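Local coordinates for protein Ddb_g0293866 (Dictyostelium discoideum, PDB 5LW6) that binds ADP-ribose through the macrodomain described here and, as part of a longer protein, probably takes part in sensing DNA damage, at residues D107-I110 against Q111-K115; Q162-M166 against L167-T171; E243-H246 against S247-A251. All coordinates share one frame; numbering follows the deposited sequence.

Contact 1: residues D107-I110 against Q111-K115; sequences DNLI and QSFKK
L109 and F113, one turn apart on helix 107-116, run side by side and point the same way, and they make up the tightly packed side of this contact. L109 CG stands anti to its own nitrogen (chi1 -180°), which carries CD1 along the helix to within 3.9 Å of F113 CE1. The phenyl ring also meets L109 O at its edge, in the ring plane, with F113 CD1 3.4 Å from that oxygen. The same carbonyl takes the F113 N-H at 3.1 Å between N and O, in a nearly straight bond of 167°. T74 and A78 of helix 70-87, V100 and M98 of strand 95-101, and I127 of strand 125-130 close over this pair.

The other side is looser and exposed. There N108 and Q111 lie alongside each other with amide planes 19° apart, N108 ND2 being 3.4 Å from Q111 OE1, while the extended chain of K114 rises past I110, its CE 4.2 Å from I110 CG2. Such an amphipathic helix, apolar inward and polar outward, is characteristic of the crossover in a beta-alpha-beta unit, here strand 95-101, helix 107-116 and strand 125-130 of the macrodomain.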
ATOM      1  N   ASP A 107      -2.660  11.432  18.254  1.00 21.74           N
ATOM      2  CA  ASP A 107      -4.065  11.375  18.595  1.00 23.17           C
ATOM      3  C   ASP A 107      -4.952  12.146  17.598  1.00 18.52           C
ATOM      4  O   ASP A 107      -6.079  11.687  17.292  1.00 17.63           O
ATOM      5  CB  ASP A 107      -4.277  11.956  20.037  1.00 29.20           C
ATOM      6  CG  ASP A 107      -3.690  11.058  21.138  1.00 36.87           C
ATOM      7  OD1 ASP A 107      -3.381   9.877  20.848  1.00 39.81           O
ATOM      8  OD2 ASP A 107      -3.570  11.515  22.312  1.00 42.58           O
ATOM      9  N   ASN A 108      -4.521  13.337  17.167  1.00 18.73           N
ATOM     10  CA  ASN A 108      -5.247  14.128  16.198  1.00 18.29           C
ATOM     11  C   ASN A 108      -5.456  13.383  14.877  1.00 15.13           C
ATOM     12  O   ASN A 108      -6.503  13.506  14.239  1.00 14.49           O
ATOM     13  CB  ASN A 108      -4.621  15.526  15.970  1.00 21.97           C
ATOM     14  CG  ASN A 108      -4.884  16.515  17.133  1.00 28.50           C
ATOM     15  OD1 ASN A 108      -4.366  17.634  17.117  1.00 36.78           O
ATOM     16  ND2 ASN A 108      -5.658  16.124  18.107  1.00 29.27           N
ATOM     17  N   LEU A 109      -4.429  12.635  14.456  1.00 14.71           N
ATOM     18  CA  LEU A 109      -4.544  11.828  13.247  1.00 14.73           C
ATOM     19  C   LEU A 109      -5.646  10.819  13.412  1.00 14.01           C
ATOM     20  O   LEU A 109      -6.524  10.695  12.586  1.00 13.13           O
ATOM     21  CB  LEU A 109      -3.223  11.143  12.909  1.00 14.87           C
ATOM     22  CG  LEU A 109      -3.300  10.298  11.651  1.00 14.78           C
ATOM     23  CD1 LEU A 109      -3.452  11.219  10.502  1.00 14.83           C
ATOM     24  CD2 LEU A 109      -2.050   9.445  11.530  1.00 15.00           C
ATOM     25  N   ILE A 110      -5.610  10.097  14.503  1.00 13.77           N
ATOM     26  CA  ILE A 110      -6.604   9.059  14.738  1.00 16.21           C
ATOM     27  C   ILE A 110      -7.993   9.683  14.814  1.00 15.12           C
ATOM     28  O   ILE A 110      -8.955   9.157  14.267  1.00 14.39           O
ATOM     29  CB  ILE A 110      -6.261   8.249  16.017  1.00 16.27           C
ATOM     30  CG1 ILE A 110      -4.908   7.485  15.946  1.00 18.69           C
ATOM     31  CG2 ILE A 110      -7.485   7.440  16.425  1.00 17.90           C
ATOM     32  CD1 ILE A 110      -4.757   6.547  14.776  1.00 22.99           C
ATOM     33  N   GLN A 111      -8.132  10.791  15.516  1.00 17.45           N
ATOM     34  CA  GLN A 111      -9.439  11.513  15.569  1.00 19.35           C
ATOM     35  C   GLN A 111      -9.953  11.917  14.181  1.00 16.80           C
ATOM     36  O   GLN A 111     -11.125  11.885  13.925  1.00 17.13           O
ATOM     37  CB  GLN A 111      -9.330  12.792  16.446  1.00 21.91           C
ATOM     38  CG  GLN A 111      -9.279  12.502  17.922  1.00 28.06           C
ATOM     39  CD  GLN A 111      -9.136  13.775  18.750  1.00 38.15           C
ATOM     40  OE1 GLN A 111      -8.759  14.851  18.243  1.00 41.55           O
ATOM     41  NE2 GLN A 111      -9.466  13.668  20.043  1.00 47.81           N
ATOM     42  N   SER A 112      -9.046  12.273  13.270  1.00 15.81           N
ATOM     43  CA  SER A 112      -9.412  12.695  11.941  0.50 16.65           C
ATOM     44  C   SER A 112      -9.981  11.516  11.198  1.00 15.20           C
ATOM     45  O   SER A 112     -11.002  11.649  10.504  1.00 16.89           O
ATOM     46  CB  SER A 112      -8.202  13.203  11.146  0.50 17.10           C
ATOM     47  OG  SER A 112      -8.674  13.853   9.984  0.50 18.64           O
ATOM     48  N   PHE A 113      -9.316  10.353  11.303  1.00 15.45           N
ATOM     49  CA  PHE A 113      -9.890   9.167  10.762  1.00 14.25           C
ATOM     50  C   PHE A 113     -11.264   8.894  11.336  1.00 15.56           C
ATOM     51  O   PHE A 113     -12.207   8.585  10.573  1.00 16.53           O
ATOM     52  CB  PHE A 113      -8.981   7.898  10.867  1.00 14.01           C
ATOM     53  CG  PHE A 113      -7.940   7.846   9.795  1.00 12.88           C
ATOM     54  CD1 PHE A 113      -6.791   8.516   9.945  1.00 15.07           C
ATOM     55  CD2 PHE A 113      -8.086   7.073   8.692  1.00 15.49           C
ATOM     56  CE1 PHE A 113      -5.779   8.491   8.967  1.00 16.55           C
ATOM     57  CE2 PHE A 113      -7.137   7.067   7.669  1.00 15.63           C
ATOM     58  CZ  PHE A 113      -5.979   7.782   7.783  1.00 15.19           C
ATOM     59  N   LYS A 114     -11.395   8.981  12.655  1.00 15.43           N
ATOM     60  CA  LYS A 114     -12.680   8.734  13.287  1.00 18.74           C
ATOM     61  C   LYS A 114     -13.775   9.624  12.746  1.00 15.46           C
ATOM     62  O   LYS A 114     -14.895   9.158  12.499  1.00 16.86           O
ATOM     63  CB  LYS A 114     -12.621   9.009  14.783  1.00 20.85           C
ATOM     64  CG  LYS A 114     -12.000   7.949  15.624  1.00 28.76           C
ATOM     65  CD  LYS A 114     -12.093   8.325  17.128  1.00 31.16           C
ATOM     66  CE  LYS A 114     -11.401   7.287  18.032  1.00 33.69           C
ATOM     67  NZ  LYS A 114     -11.569   7.657  19.458  1.00 34.19           N
ATOM     68  N   LYS A 115     -13.430  10.859  12.452  1.00 16.27           N
ATOM     69  CA  LYS A 115     -14.373  11.823  11.949  1.00 16.98           C
ATOM     70  C   LYS A 115     -14.845  11.432  10.549  1.00 17.88           C
ATOM     71  O   LYS A 115     -16.043  11.437  10.273  1.00 17.41           O
ATOM     72  CB  LYS A 115     -13.723  13.203  11.964  1.00 21.28           C
ATOM     73  CG  LYS A 115     -14.505  14.306  11.314  1.00 27.69           C
ATOM     74  CD  LYS A 115     -13.641  15.575  11.062  1.00 34.35           C
ATOM     75  CE  LYS A 115     -14.546  16.794  10.743  1.00 43.67           C
ATOM     76  NZ  LYS A 115     -13.935  18.083  10.234  1.00 45.79           N
TER

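Contact 2: residues Q162-M166 against L167-T171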
ATOM      1  N   GLN A 162      15.045  -2.546   3.478  1.00 13.31           N
ATOM      2  CA  GLN A 162      14.960  -3.743   4.394  1.00 12.94           C
ATOM      3  C   GLN A 162      14.099  -4.821   3.807  1.00 11.60           C
ATOM      4  O   GLN A 162      14.470  -5.969   3.783  1.00 13.25           O
ATOM      5  CB  GLN A 162      14.452  -3.334   5.760  1.00 14.52           C
ATOM      6  CG  GLN A 162      14.224  -4.431   6.741  1.00 17.39           C
ATOM      7  CD  GLN A 162      15.511  -5.168   7.090  1.00 19.08           C
ATOM      8  OE1 GLN A 162      16.553  -4.566   7.373  1.00 17.98           O
ATOM      9  NE2 GLN A 162      15.458  -6.476   6.998  1.00 19.72           N
ATOM     10  N   LEU A 163      12.957  -4.395   3.239  1.00 11.79           N
ATOM     11  CA  LEU A 163      12.126  -5.295   2.468  1.00 11.81           C
ATOM     12  C   LEU A 163      12.894  -6.008   1.348  1.00 12.27           C
ATOM     13  O   LEU A 163      12.825  -7.211   1.246  1.00 11.91           O
ATOM     14  CB  LEU A 163      10.908  -4.558   1.945  1.00 13.09           C
ATOM     15  CG  LEU A 163      10.012  -5.332   1.001  1.00 14.85           C
ATOM     16  CD1 LEU A 163       9.178  -6.412   1.731  1.00 16.05           C
ATOM     17  CD2 LEU A 163       9.134  -4.361   0.239  1.00 17.55           C
ATOM     18  N   TYR A 164      13.616  -5.244   0.549  1.00 11.06           N
ATOM     19  CA  TYR A 164      14.344  -5.775  -0.600  1.00 12.11           C
ATOM     20  C   TYR A 164      15.448  -6.730  -0.153  1.00 14.40           C
ATOM     21  O   TYR A 164      15.591  -7.756  -0.775  1.00 14.21           O
ATOM     22  CB  TYR A 164      14.904  -4.641  -1.461  1.00 11.33           C
ATOM     23  CG  TYR A 164      13.902  -4.169  -2.496  1.00 11.89           C
ATOM     24  CD1 TYR A 164      12.755  -3.456  -2.163  1.00 10.62           C
ATOM     25  CD2 TYR A 164      14.028  -4.520  -3.843  1.00 11.89           C
ATOM     26  CE1 TYR A 164      11.847  -3.088  -3.123  1.00 12.40           C
ATOM     27  CE2 TYR A 164      13.115  -4.149  -4.782  1.00 12.46           C
ATOM     28  CZ  TYR A 164      12.006  -3.446  -4.439  1.00 13.89           C
ATOM     29  OH  TYR A 164      11.042  -3.121  -5.382  1.00 13.74           O
ATOM     30  N   GLU A 165      16.119  -6.444   0.974  1.00 14.73           N
ATOM     31  CA  GLU A 165      17.118  -7.393   1.482  1.00 16.89           C
ATOM     32  C   GLU A 165      16.521  -8.731   1.857  1.00 16.46           C
ATOM     33  O   GLU A 165      17.086  -9.777   1.597  1.00 18.69           O
ATOM     34  CB  GLU A 165      17.849  -6.740   2.604  1.00 20.61           C
ATOM     35  CG  GLU A 165      18.767  -5.784   1.907  1.00 25.66           C
ATOM     36  CD  GLU A 165      19.525  -4.804   2.744  1.00 34.61           C
ATOM     37  OE1 GLU A 165      20.039  -3.875   2.089  1.00 40.71           O
ATOM     38  OE2 GLU A 165      19.642  -4.914   3.989  1.00 39.65           O
HETATM   39  N   MSE A 166      15.296  -8.686   2.339  1.00 14.02           N
HETATM   40  CA  MSE A 166      14.587  -9.834   2.719  1.00 15.29           C
HETATM   41  C   MSE A 166      14.096 -10.652   1.540  1.00 15.47           C
HETATM   42  O   MSE A 166      13.924 -11.798   1.682  1.00 17.23           O
HETATM   43  CB  MSE A 166      13.416  -9.406   3.628  1.00 15.31           C
HETATM   44  CG  MSE A 166      13.942  -8.793   4.920  1.00 17.24           C
HETATM   45 SE   MSE A 166      12.393  -7.914   5.854  1.00 21.25          SE
HETATM   46  CE  MSE A 166      11.681  -9.567   6.645  1.00 21.16           C
ATOM     47  N   LEU A 167      13.870 -10.014   0.391  1.00 15.60           N
ATOM     48  CA  LEU A 167      13.351 -10.645  -0.839  1.00 15.84           C
ATOM     49  C   LEU A 167      14.507 -11.172  -1.691  1.00 18.52           C
ATOM     50  O   LEU A 167      14.289 -12.067  -2.503  1.00 20.84           O
ATOM     51  CB  LEU A 167      12.573  -9.611  -1.686  1.00 16.45           C
ATOM     52  CG  LEU A 167      11.224  -9.155  -1.094  1.00 17.04           C
ATOM     53  CD1 LEU A 167      10.722  -7.852  -1.682  1.00 17.56           C
ATOM     54  CD2 LEU A 167      10.202 -10.276  -1.259  1.00 19.19           C
ATOM     55  N   ASP A 168      15.696 -10.612  -1.425  1.00 18.87           N
ATOM     56  CA  ASP A 168      16.897 -10.599  -2.293  1.00 22.47           C
ATOM     57  C   ASP A 168      16.724  -9.622  -3.450  1.00 21.15           C
ATOM     58  O   ASP A 168      15.949  -9.885  -4.369  1.00 19.72           O
ATOM     59  CB  ASP A 168      17.240 -11.959  -2.867  1.00 24.68           C
ATOM     60  CG  ASP A 168      18.607 -11.933  -3.588  1.00 30.04           C
ATOM     61  OD1 ASP A 168      19.632 -11.963  -2.877  1.00 30.26           O
ATOM     62  OD2 ASP A 168      18.645 -11.777  -4.831  1.00 26.17           O
ATOM     63  N   THR A 169      17.405  -8.495  -3.367  1.00 22.15           N
ATOM     64  CA  THR A 169      17.230  -7.379  -4.303  1.00 20.55           C
ATOM     65  C   THR A 169      17.323  -7.792  -5.762  1.00 23.09           C
ATOM     66  O   THR A 169      16.441  -7.490  -6.544  1.00 18.66           O
ATOM     67  CB  THR A 169      18.235  -6.286  -4.008  1.00 23.22           C
ATOM     68  OG1 THR A 169      18.005  -5.808  -2.685  1.00 23.12           O
ATOM     69  CG2 THR A 169      18.102  -5.119  -4.967  1.00 21.37           C
ATOM     70  N   GLY A 170      18.403  -8.497  -6.112  1.00 21.23           N
ATOM     71  CA  GLY A 170      18.619  -8.843  -7.524  1.00 22.36           C
ATOM     72  C   GLY A 170      17.505  -9.731  -8.020  1.00 20.49           C
ATOM     73  O   GLY A 170      16.936  -9.522  -9.116  1.00 23.73           O
ATOM     74  N   THR A 171      17.117 -10.700  -7.191  1.00 20.32           N
ATOM     75  CA  THR A 171      16.107 -11.644  -7.608  1.00 19.08           C
ATOM     76  C   THR A 171      14.763 -10.905  -7.798  1.00 18.53           C
ATOM     77  O   THR A 171      14.090 -11.071  -8.804  1.00 15.77           O
ATOM     78  CB  THR A 171      15.900 -12.795  -6.614  1.00 22.64           C
ATOM     79  OG1 THR A 171      17.176 -13.435  -6.352  1.00 24.54           O
ATOM     80  CG2 THR A 171      14.908 -13.797  -7.218  1.00 24.46           C
TER
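The Y164 phenol ring, the one aromatic group here, is approached obliquely by the T169 methyl CG2. Beyond these two residues the ring packs edge-to-face with F172 on the next helix, and E173 and K156 also touch the tyrosine. At the root of the side chain, Y164 CB meets T169 OG1 at 3.5 Å. The hydroxyl of T169 lies beside the threonine's own nitrogen (chi1 -61°), which turns it back over the last turn of helix 161-167.

On the same helix L163 and L167 meet at a slant, L163 CG 3.7 Å from L167 CD1, and both lean on L205 of helix 204-207. M166, a selenomethionine in this crystal, packs on I204 and L205 of the same short helix.

The backbone shows the helix coming to its end. L167 N is shared weakly between two carbonyls, L163 O and Y164 O, each 3.1 Å away, and a weak, longer bond of 3.4 Å joins D168 N to E165 O. At D168 the chain leaves helical geometry with a positive phi of 74°, and it is helical again from T169.

The D168 carboxylate then serves the new helix. Its OD2 accepts T171 N at 3.0 Å, on the anti side and 17° out of the carboxylate plane, and T171 OG1 at 2.7 Å from above that plane. Two donors from one residue thus grip a single oxygen, which probably limits rotation of the carboxylate and satisfies an amide in the first turn, where its own helix offers no carbonyl one turn back. A one-residue break between helices 161-167 and 169-179, with D168 ending the first and capping the second, is a helix-to-helix junction built on an aspartate N-cap.

Contact 3: residues E243-H246 against S247-A251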
ATOM      1  N   GLU A 243      -6.333   7.928  -6.883  1.00 10.65           N
ATOM      2  CA  GLU A 243      -6.239   6.861  -7.851  1.00 10.79           C
ATOM      3  C   GLU A 243      -5.277   5.765  -7.365  1.00  9.42           C
ATOM      4  O   GLU A 243      -5.493   4.600  -7.648  1.00  9.58           O
ATOM      5  CB  GLU A 243      -5.744   7.418  -9.181  1.00 11.94           C
ATOM      6  CG  GLU A 243      -5.548   6.402 -10.288  1.00 13.83           C
ATOM      7  CD  GLU A 243      -6.734   5.598 -10.785  1.00 16.84           C
ATOM      8  OE1 GLU A 243      -7.926   5.834 -10.448  1.00 18.80           O
ATOM      9  OE2 GLU A 243      -6.441   4.682 -11.636  1.00 19.48           O
ATOM     10  N   THR A 244      -4.214   6.150  -6.670  1.00  8.99           N
ATOM     11  CA  THR A 244      -3.273   5.185  -6.043  1.00  9.42           C
ATOM     12  C   THR A 244      -4.047   4.246  -5.096  1.00  9.23           C
ATOM     13  O   THR A 244      -3.894   3.035  -5.162  1.00  9.18           O
ATOM     14  CB  THR A 244      -2.087   5.850  -5.381  1.00 10.55           C
ATOM     15  OG1 THR A 244      -1.487   6.868  -6.218  1.00 10.67           O
ATOM     16  CG2 THR A 244      -1.072   4.853  -5.050  1.00 11.87           C
ATOM     17  N   TYR A 245      -4.895   4.804  -4.267  1.00  9.06           N
ATOM     18  CA  TYR A 245      -5.676   3.967  -3.370  1.00  9.26           C
ATOM     19  C   TYR A 245      -6.621   3.062  -4.140  1.00  9.11           C
ATOM     20  O   TYR A 245      -6.745   1.880  -3.888  1.00  9.33           O
ATOM     21  CB  TYR A 245      -6.465   4.790  -2.338  1.00  8.68           C
ATOM     22  CG  TYR A 245      -5.630   5.207  -1.155  1.00  9.71           C
ATOM     23  CD1 TYR A 245      -5.398   4.325  -0.099  1.00 10.16           C
ATOM     24  CD2 TYR A 245      -5.045   6.427  -1.074  1.00 10.13           C
ATOM     25  CE1 TYR A 245      -4.618   4.703   0.975  1.00 11.96           C
ATOM     26  CE2 TYR A 245      -4.266   6.810   0.011  1.00 11.08           C
ATOM     27  CZ  TYR A 245      -4.026   5.930   1.033  1.00 12.55           C
ATOM     28  OH  TYR A 245      -3.200   6.302   2.135  1.00 12.75           O
ATOM     29  N   HIS A 246      -7.301   3.619  -5.129  1.00  9.36           N
ATOM     30  CA  HIS A 246      -8.176   2.786  -5.983  1.00  9.86           C
ATOM     31  C   HIS A 246      -7.437   1.634  -6.622  1.00  9.23           C
ATOM     32  O   HIS A 246      -7.894   0.535  -6.605  1.00  9.88           O
ATOM     33  CB  HIS A 246      -8.879   3.647  -7.026  1.00  9.97           C
ATOM     34  CG  HIS A 246      -9.974   4.495  -6.464  1.00 10.00           C
ATOM     35  ND1 HIS A 246     -10.305   5.740  -6.978  1.00 11.08           N
ATOM     36  CD2 HIS A 246     -10.847   4.262  -5.459  1.00 11.77           C
ATOM     37  CE1 HIS A 246     -11.302   6.251  -6.265  1.00 12.42           C
ATOM     38  NE2 HIS A 246     -11.678   5.355  -5.364  1.00 12.82           N
ATOM     39  N   SER A 247      -6.277   1.907  -7.202  1.00  9.98           N
ATOM     40  CA  SER A 247      -5.434   0.880  -7.773  0.50  9.25           C
ATOM     41  C   SER A 247      -5.038  -0.178  -6.767  1.00  8.97           C
ATOM     42  O   SER A 247      -5.024  -1.402  -7.066  1.00  9.69           O
ATOM     43  CB  SER A 247      -4.172   1.537  -8.313  0.50  9.32           C
ATOM     44  OG  SER A 247      -4.565   2.279  -9.419  0.50  9.24           O
ATOM     45  N   LEU A 248      -4.640   0.257  -5.588  1.00  9.66           N
ATOM     46  CA  LEU A 248      -4.260  -0.674  -4.543  1.00  9.70           C
ATOM     47  C   LEU A 248      -5.407  -1.607  -4.196  1.00  9.12           C
ATOM     48  O   LEU A 248      -5.244  -2.810  -4.060  1.00  8.83           O
ATOM     49  CB  LEU A 248      -3.769   0.141  -3.354  1.00  9.77           C
ATOM     50  CG  LEU A 248      -3.416  -0.653  -2.111  1.00 10.06           C
ATOM     51  CD1 LEU A 248      -2.296  -1.650  -2.403  1.00 11.60           C
ATOM     52  CD2 LEU A 248      -3.020   0.318  -1.008  1.00 10.62           C
ATOM     53  N   PHE A 249      -6.592  -1.044  -3.975  1.00  9.47           N
ATOM     54  CA  PHE A 249      -7.714  -1.847  -3.575  1.00  9.84           C
ATOM     55  C   PHE A 249      -8.246  -2.647  -4.734  1.00 10.44           C
ATOM     56  O   PHE A 249      -8.721  -3.763  -4.546  1.00 10.99           O
ATOM     57  CB  PHE A 249      -8.817  -0.972  -2.948  1.00 10.37           C
ATOM     58  CG  PHE A 249      -8.416  -0.345  -1.644  1.00 11.60           C
ATOM     59  CD1 PHE A 249      -7.592  -1.030  -0.715  1.00 16.24           C
ATOM     60  CD2 PHE A 249      -8.794   0.894  -1.343  1.00 12.56           C
ATOM     61  CE1 PHE A 249      -7.184  -0.424   0.483  1.00 16.52           C
ATOM     62  CE2 PHE A 249      -8.409   1.503  -0.134  1.00 12.42           C
ATOM     63  CZ  PHE A 249      -7.624   0.846   0.764  1.00 14.58           C
ATOM     64  N   ASN A 250      -8.050  -2.179  -5.954  1.00 10.28           N
ATOM     65  CA  ASN A 250      -8.360  -3.015  -7.097  1.00 11.15           C
ATOM     66  C   ASN A 250      -7.455  -4.266  -7.121  1.00 12.00           C
ATOM     67  O   ASN A 250      -7.934  -5.362  -7.397  1.00 12.55           O
ATOM     68  CB  ASN A 250      -8.161  -2.265  -8.410  1.00 12.18           C
ATOM     69  CG  ASN A 250      -9.221  -1.247  -8.645  1.00 12.13           C
ATOM     70  OD1 ASN A 250     -10.233  -1.217  -7.968  1.00 12.83           O
ATOM     71  ND2 ASN A 250      -9.013  -0.402  -9.656  1.00 11.94           N
ATOM     72  N   ALA A 251      -6.187  -4.115  -6.809  1.00 12.03           N
ATOM     73  CA  ALA A 251      -5.284  -5.238  -6.722  1.00 12.63           C
ATOM     74  C   ALA A 251      -5.736  -6.197  -5.636  1.00 11.73           C
ATOM     75  O   ALA A 251      -5.674  -7.418  -5.781  1.00 12.96           O
ATOM     76  CB  ALA A 251      -3.891  -4.790  -6.478  1.00 13.13           C
TER
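S247 N reaches back to E243 O, opening a buried turn of helix 237-253, the last helix of the macrodomain, which packs against its central mixed sheet. This amide bond is short and straight, 2.8 Å from S247 N to E243 O at 170°. In the conformer described, the serine hydroxyl lies beside its own nitrogen (chi1 -70°); S247 OG hydrogen-bonds to G187 O and also comes 3.1 Å from E243 O, a second possible acceptor for the same proton. The E243 carboxylate turns to other partners, with OE2 in a salt bridge to K188.

L248 comes next, its amide bound to T244 O and its side chain directed at L56 and F58 of strand 55-59 and V189 of strand 189-193.

F249 lies alongside Y245, pointing the same way, with F249 CE2 4.1 Å from Y245 CD1 in an oblique approach. F249 CD2 also sits 3.4 Å from Y245 O, the carbonyl that accepts F249 N at 2.9 Å. The phenyl ring also stacks with Y84 of helix 70-87, and Y245 OH is hydrogen-bonded to I61 N. With an alanine in place of F249 the backbone bond would remain, but Y84 would probably lose its stacking partner and a gap would be likely to open beside the Y245 ring.

N250 follows. Its amide donates to H246 O at 2.8 Å, while its side-chain amide bonds to the backbone of the N-terminal segment, OD1 accepting from K41 N and ND2 donating to G39 O. The asparagine folds back over the turn (chi1 -73°), bringing N250 CG to 3.0 Å from H246 O.

The three contacts sit at different depths in one domain. Contact 1 and contact 3 are neighbours without touching, their centres 22 Å apart and their nearest atoms about 6 Å; helix 70-87 touches both, through T74, S77 and A78 at contact 1 and through I76, A80 and I81 at contact 3. Contact 2 lies across the centre of the chain from both, 34 Å from contact 1 and 24 Å from contact 3 between centres. Contact 3 is the most central, about 8 Å from the chain centre, against 20 Å and 18 Å for contacts 1 and 2. The geometry of the three contacts does not by itself locate the ADP-ribose pocket.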